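Local structure of multi-copper Oxidase CueO (Ochrobactrum, 6EVG) at residues V330-F335 and W422-L427; F443-L448 and A470-H475; P27-D32 and L64-R69. The protein is a laccase-like multicopper oxidase that oxidises lignin model compounds and lignosulfonate, probably passing electrons from the substrate through its coppers to dioxygen. All coordinates share one frame; numbering follows the deposited sequence.

Interaction 1: V330-F335 and W422-L427; sequences VKRRSF and WEIWDL
R333, E423, W425 and F335 interlock on the packed face of this parallel strand pair. R333 grips E423 side-on: NE reaches E423 OE1 at 2.7 Å, and NH2 E423 OE2 at 3.0 Å. E423 OE1 also accepts W425 NE1 at 2.8 Å through its anti lone pair, in the indole plane. Two donors thus fix the turn of a buried carboxylate. R333 CB lies over the five-membered ring of W425. F335 brings its edge to the six-membered ring, planes at 50°, F335 CE2 3.5 Å from W425 CE3. The other face is more exposed. There R332, with CG anti to the backbone N (chi1 -163°) and its chain extended, holds D426 side-on, with NE to D426 OD2 at 2.9 Å and NH2 to D426 OD1 at 3.0 Å. I424 CG2 sits over the centre of the R332 guanidinium, 3.6 Å from CZ. A water links D426 OD2 to the hydroxyl of S334. D426 also bridges to K469, and R332 to E471. The pair closes one margin of a four-stranded sheet of a cupredoxin-type domain. Strand 332-336 is outermost, and strand 422-428 separates it from strand 469-475. F488 meets F335 and W425 edge-to-face from the facing sheet.

Interaction 2: F443-L448 and A470-H475; sequences FRILSL and AEILVH
F443-L448 and A470-H475 run antiparallel, their axes 4.5 Å apart at closest approach, and the register slips by one residue between I445 and S447. R444 and L473 form a hydrogen-bonded pair, with R444 N to L473 O at 2.9 Å and L473 N to R444 O at 2.8 Å. The slip is a classic beta bulge. L446 N and S447 N both donate to E471 O, at 2.8 and 3.3 Å, from the same face of its carbonyl plane. There the L446 side chain points toward the other strand, its CD2 3.9 Å from L473 CB. S447 OG lies against E471, 3.3 Å from CG. These strands belong to a sheet of the cupredoxin-type domain that carries the copper ligands H434, C490 and H495. On the F443 face, I472 CG1 lies between the backbone N and the carbonyl carbon (chi1 65°), and CD1 makes a CH-pi contact over one face of the F443 ring, offset toward the rim, 4.1 Å from the centroid. L448 CD2 meets A470 CB at the far end. The end of the R444 side chain leads away: its guanidinium bonds to the carbonyl oxygens of D322 and S458 and makes a cation-pi contact with W460.

Interaction 3: P27-D32 and L64-R69; sequences PLVEPD and LGPLVR
The guanidinium of R69 has L28 over one face and E30 at its edge. L28 CD2 lies above the plane, offset toward the rim, 3.7 Å from R69 NH2. E30 OE2 lies close to the guanidinium plane, 3.1 Å from R69 NH2, and this is the main bond of the salt bridge. A second bond, from R69 NE to the same oxygen, is weak. R69 NH2 stands well above the carboxylate plane of E30, and the two flat groups are turned 71° from each other. E30 and R69 run side by side, pointing the same way. A bend in the R69 chain at chi3 (71°) turns NE, the donor of the weak bond, off the extended line.

The backbones pair in parallel, L28 with L67 and V29 with V68. L67 N bonds to P27 O at 2.9 Å, V29 N to L67 O and R69 N to V29 O. The last donor comes in nearly along the C=O axis. Proline rings lie at both ends of the pairing. P66 CB touches V29 CG2 at 3.6 Å, and P31 CD rests 3.7 Å from R69 O. On the face of L28 and L67, the two leucines meet through L28 CD1 and L67 CD2, 4.0 Å apart, and both also touch Y166.

The short strand 28-29 is outermost in a mixed sheet of the N-terminal cupredoxin-type domain. Strand 67-71 comes next, with strand 148-153 beyond it. V29, P66 and V68 pack on strand 36-46 of the partner sheet, while L67 touches L149 and V151.

How the interactions relate
From the N terminus, interaction 3 comes first. It closes a loop of 31 residues, rich in strand, and fixes the start of the chain to the N-terminal domain. Interaction 1 follows and closes the longest loop, 86 residues, part of it not modelled. It brings strand 332-336 beside strand 422-428. Interaction 2 closes a 21-residue loop. The three loops follow in series; none nests or crosses. Interactions 1 and 2 share one sheet of the C-terminal domain, where strands 422-428 and 469-475 are neighbours, joined by backbone bonds such as W425 N to I472 O. Interaction 3 is separate: its centre is about 36 Å from that of interaction 1.

Interaction 1: V330-F335 and W422-L427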
loop_
_atom_site.group_PDB
_atom_site.type_symbol
_atom_site.label_atom_id
_atom_site.label_comp_id
_atom_site.label_asym_id
_atom_site.label_seq_id
_atom_site.Cartn_x
_atom_site.Cartn_y
_atom_site.Cartn_z
ATOM N N VAL A 330 -12.862 -24.321 0.340
ATOM C CA VAL A 330 -12.544 -25.657 0.730
ATOM C C VAL A 330 -11.988 -25.756 2.122
ATOM O O VAL A 330 -11.747 -26.907 2.587
ATOM C CB VAL A 330 -11.578 -26.328 -0.265
ATOM C CG1 VAL A 330 -12.135 -26.277 -1.684
ATOM C CG2 VAL A 330 -10.184 -25.708 -0.192
ATOM N N LYS A 331 -11.847 -24.660 2.852
ATOM C CA LYS A 331 -11.334 -24.655 4.194
ATOM C C LYS A 331 -11.638 -23.342 4.809
ATOM O O LYS A 331 -11.538 -22.326 4.119
ATOM C CB LYS A 331 -9.800 -24.889 4.161
ATOM C CG LYS A 331 -9.220 -25.178 5.555
ATOM C CD LYS A 331 -7.743 -25.564 5.521
ATOM C CE LYS A 331 -7.181 -25.761 6.908
ATOM N NZ LYS A 331 -7.695 -26.961 7.632
ATOM N N ARG A 332 -11.937 -23.345 6.088
ATOM C CA ARG A 332 -12.099 -22.149 6.872
ATOM C C ARG A 332 -10.955 -22.035 7.846
ATOM O O ARG A 332 -10.653 -23.008 8.580
ATOM C CB ARG A 332 -13.454 -22.114 7.581
ATOM C CG ARG A 332 -13.851 -20.696 8.073
ATOM C CD ARG A 332 -15.326 -20.574 8.324
ATOM N NE ARG A 332 -15.703 -19.216 8.632
ATOM C CZ ARG A 332 -16.599 -18.544 7.977
ATOM N NH1 ARG A 332 -17.279 -19.112 6.970
ATOM N NH2 ARG A 332 -16.847 -17.321 8.347
ATOM N N ARG A 333 -10.337 -20.882 7.908
ATOM C CA ARG A 333 -9.300 -20.560 8.856
ATOM C C ARG A 333 -9.690 -19.392 9.694
ATOM O O ARG A 333 -10.596 -18.625 9.303
ATOM C CB ARG A 333 -7.940 -20.301 8.172
ATOM C CG ARG A 333 -7.442 -21.434 7.312
ATOM C CD ARG A 333 -5.987 -21.196 6.891
ATOM N NE ARG A 333 -5.615 -22.106 5.811
ATOM C CZ ARG A 333 -4.847 -23.166 5.924
ATOM N NH1 ARG A 333 -4.356 -23.552 7.087
ATOM N NH2 ARG A 333 -4.644 -23.925 4.844
ATOM N N SER A 334 -8.968 -19.153 10.769
ATOM C CA SER A 334 -9.132 -18.017 11.633
ATOM C C SER A 334 -7.794 -17.499 12.092
ATOM O O SER A 334 -6.897 -18.290 12.415
ATOM C CB SER A 334 -9.946 -18.442 12.868
ATOM O OG SER A 334 -11.218 -18.986 12.553
ATOM N N PHE A 335 -7.655 -16.158 12.138
ATOM C CA PHE A 335 -6.497 -15.513 12.678
ATOM C C PHE A 335 -6.888 -14.372 13.552
ATOM O O PHE A 335 -7.820 -13.605 13.221
ATOM C CB PHE A 335 -5.489 -15.079 11.579
ATOM C CG PHE A 335 -4.993 -16.220 10.767
ATOM C CD1 PHE A 335 -3.991 -17.044 11.239
ATOM C CD2 PHE A 335 -5.585 -16.575 9.583
ATOM C CE1 PHE A 335 -3.614 -18.163 10.510
ATOM C CE2 PHE A 335 -5.221 -17.679 8.865
ATOM C CZ PHE A 335 -4.225 -18.496 9.343
ATOM N N TRP A 422 -9.602 -21.987 -2.914
ATOM C CA TRP A 422 -10.273 -20.900 -2.222
ATOM C C TRP A 422 -10.432 -21.289 -0.758
ATOM O O TRP A 422 -10.819 -22.437 -0.459
ATOM C CB TRP A 422 -11.678 -20.728 -2.828
ATOM C CG TRP A 422 -11.689 -20.338 -4.257
ATOM C CD1 TRP A 422 -11.674 -21.166 -5.314
ATOM C CD2 TRP A 422 -11.808 -18.980 -4.777
ATOM N NE1 TRP A 422 -11.775 -20.454 -6.491
ATOM C CE2 TRP A 422 -11.856 -19.116 -6.185
ATOM C CE3 TRP A 422 -11.904 -17.736 -4.210
ATOM C CZ2 TRP A 422 -11.981 -18.017 -7.047
ATOM C CZ3 TRP A 422 -12.097 -16.653 -5.063
ATOM C CH2 TRP A 422 -12.112 -16.801 -6.458
ATOM N N GLU A 423 -10.272 -20.332 0.145
ATOM C CA GLU A 423 -10.498 -20.516 1.570
ATOM C C GLU A 423 -11.224 -19.288 2.129
ATOM O O GLU A 423 -11.064 -18.192 1.576
ATOM C CB GLU A 423 -9.185 -20.704 2.329
ATOM C CG GLU A 423 -8.334 -21.866 1.865
ATOM C CD GLU A 423 -7.087 -22.100 2.733
ATOM O OE1 GLU A 423 -6.787 -21.219 3.584
ATOM O OE2 GLU A 423 -6.448 -23.164 2.602
ATOM N N ILE A 424 -11.966 -19.462 3.198
ATOM C CA ILE A 424 -12.528 -18.329 3.959
ATOM C C ILE A 424 -11.729 -18.157 5.206
ATOM O O ILE A 424 -11.536 -19.132 5.947
ATOM C CB ILE A 424 -14.036 -18.542 4.262
ATOM C CG1 ILE A 424 -14.778 -18.588 2.928
ATOM C CG2 ILE A 424 -14.517 -17.491 5.203
ATOM C CD1 ILE A 424 -16.208 -19.035 2.971
ATOM N N TRP A 425 -11.255 -16.943 5.447
ATOM C CA TRP A 425 -10.510 -16.615 6.652
ATOM C C TRP A 425 -11.328 -15.646 7.516
ATOM O O TRP A 425 -11.743 -14.570 7.031
ATOM C CB TRP A 425 -9.186 -15.983 6.313
ATOM C CG TRP A 425 -8.175 -16.901 5.682
ATOM C CD1 TRP A 425 -8.374 -18.102 5.051
ATOM C CD2 TRP A 425 -6.751 -16.684 5.634
ATOM N NE1 TRP A 425 -7.187 -18.675 4.683
ATOM C CE2 TRP A 425 -6.186 -17.808 5.001
ATOM C CE3 TRP A 425 -5.932 -15.641 6.052
ATOM C CZ2 TRP A 425 -4.804 -17.952 4.832
ATOM C CZ3 TRP A 425 -4.557 -15.778 5.885
ATOM C CH2 TRP A 425 -4.015 -16.908 5.307
ATOM N N ASP A 426 -11.523 -16.003 8.771
ATOM C CA ASP A 426 -12.027 -15.154 9.855
ATOM C C ASP A 426 -10.857 -14.370 10.402
ATOM O O ASP A 426 -9.844 -14.975 10.784
ATOM C CB ASP A 426 -12.690 -16.063 10.992
ATOM C CG ASP A 426 -14.025 -16.648 10.603
ATOM O OD1 ASP A 426 -14.938 -15.936 10.157
ATOM O OD2 ASP A 426 -14.243 -17.875 10.747
ATOM N N LEU A 427 -10.962 -13.060 10.483
ATOM C CA LEU A 427 -9.939 -12.184 11.047
ATOM C C LEU A 427 -10.500 -11.368 12.178
ATOM O O LEU A 427 -11.580 -10.781 12.013
ATOM C CB LEU A 427 -9.418 -11.241 9.930
ATOM C CG LEU A 427 -8.790 -11.929 8.734
ATOM C CD1 LEU A 427 -8.391 -10.912 7.667
ATOM C CD2 LEU A 427 -7.585 -12.800 9.092
HETATM O O HOH W 1 -13.770 -20.323 11.852
#

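Interaction 2: F443-L448 and A470-H475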
loop_
_atom_site.group_PDB
_atom_site.type_symbol
_atom_site.label_atom_id
_atom_site.label_comp_id
_atom_site.label_asym_id
_atom_site.label_seq_id
_atom_site.Cartn_x
_atom_site.Cartn_y
_atom_site.Cartn_z
ATOM N N PHE A 443 -8.014 -11.480 -2.357
ATOM C CA PHE A 443 -9.214 -11.830 -1.639
ATOM C C PHE A 443 -10.369 -10.881 -1.943
ATOM O O PHE A 443 -10.189 -9.763 -2.471
ATOM C CB PHE A 443 -8.980 -11.920 -0.125
ATOM C CG PHE A 443 -8.519 -10.666 0.528
ATOM C CD1 PHE A 443 -9.399 -9.672 0.934
ATOM C CD2 PHE A 443 -7.156 -10.430 0.765
ATOM C CE1 PHE A 443 -8.972 -8.537 1.600
ATOM C CE2 PHE A 443 -6.697 -9.306 1.436
ATOM C CZ PHE A 443 -7.612 -8.349 1.818
ATOM N N ARG A 444 -11.547 -11.385 -1.624
ATOM C CA ARG A 444 -12.789 -10.611 -1.615
ATOM C C ARG A 444 -13.265 -10.482 -0.194
ATOM O O ARG A 444 -13.353 -11.499 0.516
ATOM C CB ARG A 444 -13.891 -11.278 -2.457
ATOM C CG ARG A 444 -13.523 -11.628 -3.870
ATOM C CD ARG A 444 -13.281 -10.430 -4.776
ATOM N NE ARG A 444 -14.454 -9.570 -4.958
ATOM C CZ ARG A 444 -15.489 -9.872 -5.736
ATOM N NH1 ARG A 444 -15.567 -10.982 -6.436
ATOM N NH2 ARG A 444 -16.484 -8.963 -5.844
ATOM N N ILE A 445 -13.607 -9.294 0.268
ATOM C CA ILE A 445 -14.169 -9.124 1.597
ATOM C C ILE A 445 -15.647 -9.612 1.526
ATOM O O ILE A 445 -16.443 -9.137 0.726
ATOM C CB ILE A 445 -14.100 -7.681 2.071
ATOM C CG1 ILE A 445 -12.649 -7.216 2.159
ATOM C CG2 ILE A 445 -14.846 -7.518 3.379
ATOM C CD1 ILE A 445 -12.463 -5.752 2.430
ATOM N N LEU A 446 -15.968 -10.565 2.388
ATOM C CA LEU A 446 -17.349 -11.070 2.545
ATOM C C LEU A 446 -18.152 -10.318 3.533
ATOM O O LEU A 446 -19.354 -10.067 3.310
ATOM C CB LEU A 446 -17.322 -12.564 2.936
ATOM C CG LEU A 446 -16.639 -13.504 1.990
ATOM C CD1 LEU A 446 -16.585 -14.888 2.600
ATOM C CD2 LEU A 446 -17.260 -13.559 0.615
ATOM N N SER A 447 -17.576 -9.918 4.628
ATOM C CA SER A 447 -18.286 -9.233 5.711
ATOM C C SER A 447 -17.319 -8.440 6.560
ATOM O O SER A 447 -16.151 -8.863 6.727
ATOM C CB SER A 447 -19.096 -10.210 6.549
ATOM O OG SER A 447 -18.296 -11.028 7.354
ATOM N N LEU A 448 -17.802 -7.352 7.125
ATOM C CA LEU A 448 -17.096 -6.520 8.085
ATOM C C LEU A 448 -18.070 -6.341 9.247
ATOM O O LEU A 448 -19.136 -5.741 9.079
ATOM C CB LEU A 448 -16.740 -5.162 7.471
ATOM C CG LEU A 448 -15.828 -5.219 6.236
ATOM C CD1 LEU A 448 -15.832 -3.893 5.518
ATOM C CD2 LEU A 448 -14.436 -5.632 6.625
ATOM N N ALA A 470 -13.779 -9.514 10.538
ATOM C CA ALA A 470 -13.980 -9.595 9.112
ATOM C C ALA A 470 -13.966 -11.013 8.643
ATOM O O ALA A 470 -13.310 -11.874 9.272
ATOM C CB ALA A 470 -12.934 -8.810 8.352
ATOM N N GLU A 471 -14.613 -11.270 7.529
ATOM C CA GLU A 471 -14.490 -12.534 6.815
ATOM C C GLU A 471 -14.057 -12.258 5.395
ATOM O O GLU A 471 -14.627 -11.370 4.740
ATOM C CB GLU A 471 -15.828 -13.317 6.723
ATOM C CG GLU A 471 -16.460 -13.680 8.048
ATOM C CD GLU A 471 -17.863 -14.207 7.936
ATOM O OE1 GLU A 471 -18.179 -14.803 6.931
ATOM O OE2 GLU A 471 -18.564 -14.198 8.968
ATOM N N ILE A 472 -13.032 -12.978 4.927
ATOM C CA ILE A 472 -12.507 -12.774 3.564
ATOM C C ILE A 472 -12.461 -14.095 2.836
ATOM O O ILE A 472 -12.271 -15.152 3.451
ATOM C CB ILE A 472 -11.143 -12.053 3.538
ATOM C CG1 ILE A 472 -10.040 -12.912 4.200
ATOM C CG2 ILE A 472 -11.256 -10.693 4.206
ATOM C CD1 ILE A 472 -8.629 -12.346 4.018
ATOM N N LEU A 473 -12.621 -14.040 1.522
ATOM C CA LEU A 473 -12.585 -15.174 0.601
ATOM C C LEU A 473 -11.262 -15.066 -0.156
ATOM O O LEU A 473 -11.101 -14.153 -0.973
ATOM C CB LEU A 473 -13.802 -15.198 -0.303
ATOM C CG LEU A 473 -13.820 -16.298 -1.365
ATOM C CD1 LEU A 473 -13.901 -17.708 -0.707
ATOM C CD2 LEU A 473 -14.987 -16.101 -2.317
ATOM N N VAL A 474 -10.314 -15.947 0.130
ATOM C CA VAL A 474 -8.936 -15.887 -0.426
ATOM C C VAL A 474 -8.782 -16.879 -1.557
ATOM O O VAL A 474 -9.215 -18.051 -1.435
ATOM C CB VAL A 474 -7.923 -16.203 0.683
ATOM C CG1 VAL A 474 -6.504 -15.982 0.177
ATOM C CG2 VAL A 474 -8.162 -15.424 1.956
ATOM N N HIS A 475 -8.136 -16.440 -2.635
ATOM C CA HIS A 475 -7.811 -17.254 -3.770
ATOM C C HIS A 475 -6.287 -17.399 -3.865
ATOM O O HIS A 475 -5.588 -16.397 -4.033
ATOM C CB HIS A 475 -8.378 -16.661 -5.056
ATOM C CG HIS A 475 -8.304 -17.564 -6.234
ATOM N ND1 HIS A 475 -8.176 -17.096 -7.499
ATOM C CD2 HIS A 475 -8.361 -18.914 -6.329
ATOM C CE1 HIS A 475 -8.173 -18.108 -8.346
ATOM N NE2 HIS A 475 -8.315 -19.232 -7.656
#

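Interaction 3: P27-D32 and L64-R69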
loop_
_atom_site.group_PDB
_atom_site.type_symbol
_atom_site.label_atom_id
_atom_site.label_comp_id
_atom_site.label_asym_id
_atom_site.label_seq_id
_atom_site.Cartn_x
_atom_site.Cartn_y
_atom_site.Cartn_z
ATOM N N PRO A 27 8.551 10.162 -11.184
ATOM C CA PRO A 27 8.841 10.080 -12.597
ATOM C C PRO A 27 8.254 8.800 -13.208
ATOM O O PRO A 27 8.288 7.741 -12.594
ATOM C CB PRO A 27 10.371 10.049 -12.609
ATOM C CG PRO A 27 10.837 10.082 -11.310
ATOM C CD PRO A 27 9.746 10.199 -10.332
ATOM N N LEU A 28 7.789 8.915 -14.439
ATOM C CA LEU A 28 7.229 7.760 -15.151
ATOM C C LEU A 28 8.364 6.948 -15.743
ATOM O O LEU A 28 9.201 7.507 -16.496
ATOM C CB LEU A 28 6.317 8.268 -16.254
ATOM C CG LEU A 28 5.725 7.258 -17.187
ATOM C CD1 LEU A 28 4.799 6.275 -16.480
ATOM C CD2 LEU A 28 4.969 7.924 -18.347
ATOM N N VAL A 29 8.371 5.648 -15.462
ATOM C CA VAL A 29 9.386 4.747 -16.019
ATOM C C VAL A 29 8.675 3.598 -16.698
ATOM O O VAL A 29 7.803 2.944 -16.095
ATOM C CB VAL A 29 10.352 4.258 -14.932
ATOM C CG1 VAL A 29 11.297 3.198 -15.491
ATOM C CG2 VAL A 29 11.127 5.419 -14.344
ATOM N N GLU A 30 9.055 3.330 -17.941
ATOM C CA GLU A 30 8.560 2.190 -18.710
ATOM C C GLU A 30 9.743 1.330 -19.140
ATOM O O GLU A 30 10.879 1.813 -19.174
ATOM C CB GLU A 30 7.761 2.675 -19.935
ATOM C CG GLU A 30 6.520 3.438 -19.502
ATOM C CD GLU A 30 5.817 4.138 -20.636
ATOM O OE1 GLU A 30 6.412 5.051 -21.273
ATOM O OE2 GLU A 30 4.653 3.795 -20.965
ATOM N N PRO A 31 9.528 0.053 -19.459
ATOM C CA PRO A 31 10.658 -0.794 -19.888
ATOM C C PRO A 31 11.375 -0.172 -21.086
ATOM O O PRO A 31 10.753 0.363 -22.007
ATOM C CB PRO A 31 9.985 -2.099 -20.239
ATOM C CG PRO A 31 8.706 -2.129 -19.360
ATOM C CD PRO A 31 8.254 -0.696 -19.405
ATOM N N ASP A 32 12.705 -0.298 -21.072
ATOM C CA ASP A 32 13.557 0.260 -22.134
ATOM C C ASP A 32 13.580 -0.673 -23.329
ATOM O O ASP A 32 12.819 -1.641 -23.415
ATOM C CB ASP A 32 14.921 0.592 -21.561
ATOM C CG ASP A 32 15.765 -0.631 -21.200
ATOM O OD1 ASP A 32 15.423 -1.762 -21.596
ATOM O OD2 ASP A 32 16.837 -0.416 -20.532
ATOM N N LEU A 64 11.115 8.130 -1.796
ATOM C CA LEU A 64 10.091 7.608 -2.708
ATOM C C LEU A 64 10.783 7.065 -3.959
ATOM O O LEU A 64 11.910 6.575 -3.855
ATOM C CB LEU A 64 8.959 8.601 -2.907
ATOM C CG LEU A 64 7.843 8.497 -1.880
ATOM C CD1 LEU A 64 6.875 9.637 -2.057
ATOM C CD2 LEU A 64 7.039 7.241 -1.883
ATOM N N GLY A 65 10.112 7.069 -5.090
ATOM C CA GLY A 65 10.566 6.302 -6.226
ATOM C C GLY A 65 9.722 6.601 -7.432
ATOM O O GLY A 65 8.781 7.394 -7.394
ATOM N N PRO A 66 10.058 5.980 -8.566
ATOM C CA PRO A 66 9.295 6.176 -9.799
ATOM C C PRO A 66 7.919 5.513 -9.743
ATOM O O PRO A 66 7.666 4.635 -8.917
ATOM C CB PRO A 66 10.153 5.498 -10.851
ATOM C CG PRO A 66 10.841 4.393 -10.089
ATOM C CD PRO A 66 11.122 5.009 -8.743
ATOM N N LEU A 67 7.088 5.911 -10.713
ATOM C CA LEU A 67 5.893 5.131 -11.097
ATOM C C LEU A 67 6.274 4.330 -12.328
ATOM O O LEU A 67 6.560 4.896 -13.385
ATOM C CB LEU A 67 4.686 6.032 -11.313
ATOM C CG LEU A 67 3.376 5.252 -11.598
ATOM C CD1 LEU A 67 2.188 5.933 -11.002
ATOM C CD2 LEU A 67 3.188 4.932 -13.050
ATOM N N VAL A 68 6.366 3.020 -12.137
ATOM C CA VAL A 68 6.678 2.066 -13.201
ATOM C C VAL A 68 5.367 1.656 -13.857
ATOM O O VAL A 68 4.453 1.187 -13.196
ATOM C CB VAL A 68 7.409 0.837 -12.639
ATOM C CG1 VAL A 68 7.705 -0.163 -13.752
ATOM C CG2 VAL A 68 8.658 1.245 -11.907
ATOM N N ARG A 69 5.237 1.883 -15.182
ATOM C CA ARG A 69 4.024 1.506 -15.906
ATOM C C ARG A 69 4.306 0.304 -16.798
ATOM O O ARG A 69 5.234 0.366 -17.636
ATOM C CB ARG A 69 3.517 2.676 -16.709
ATOM C CG ARG A 69 2.175 2.377 -17.358
ATOM C CD ARG A 69 1.407 3.657 -17.685
ATOM N NE ARG A 69 2.073 4.265 -18.750
ATOM C CZ ARG A 69 1.874 5.539 -19.205
ATOM N NH1 ARG A 69 1.011 6.390 -18.643
ATOM N NH2 ARG A 69 2.525 5.938 -20.279
#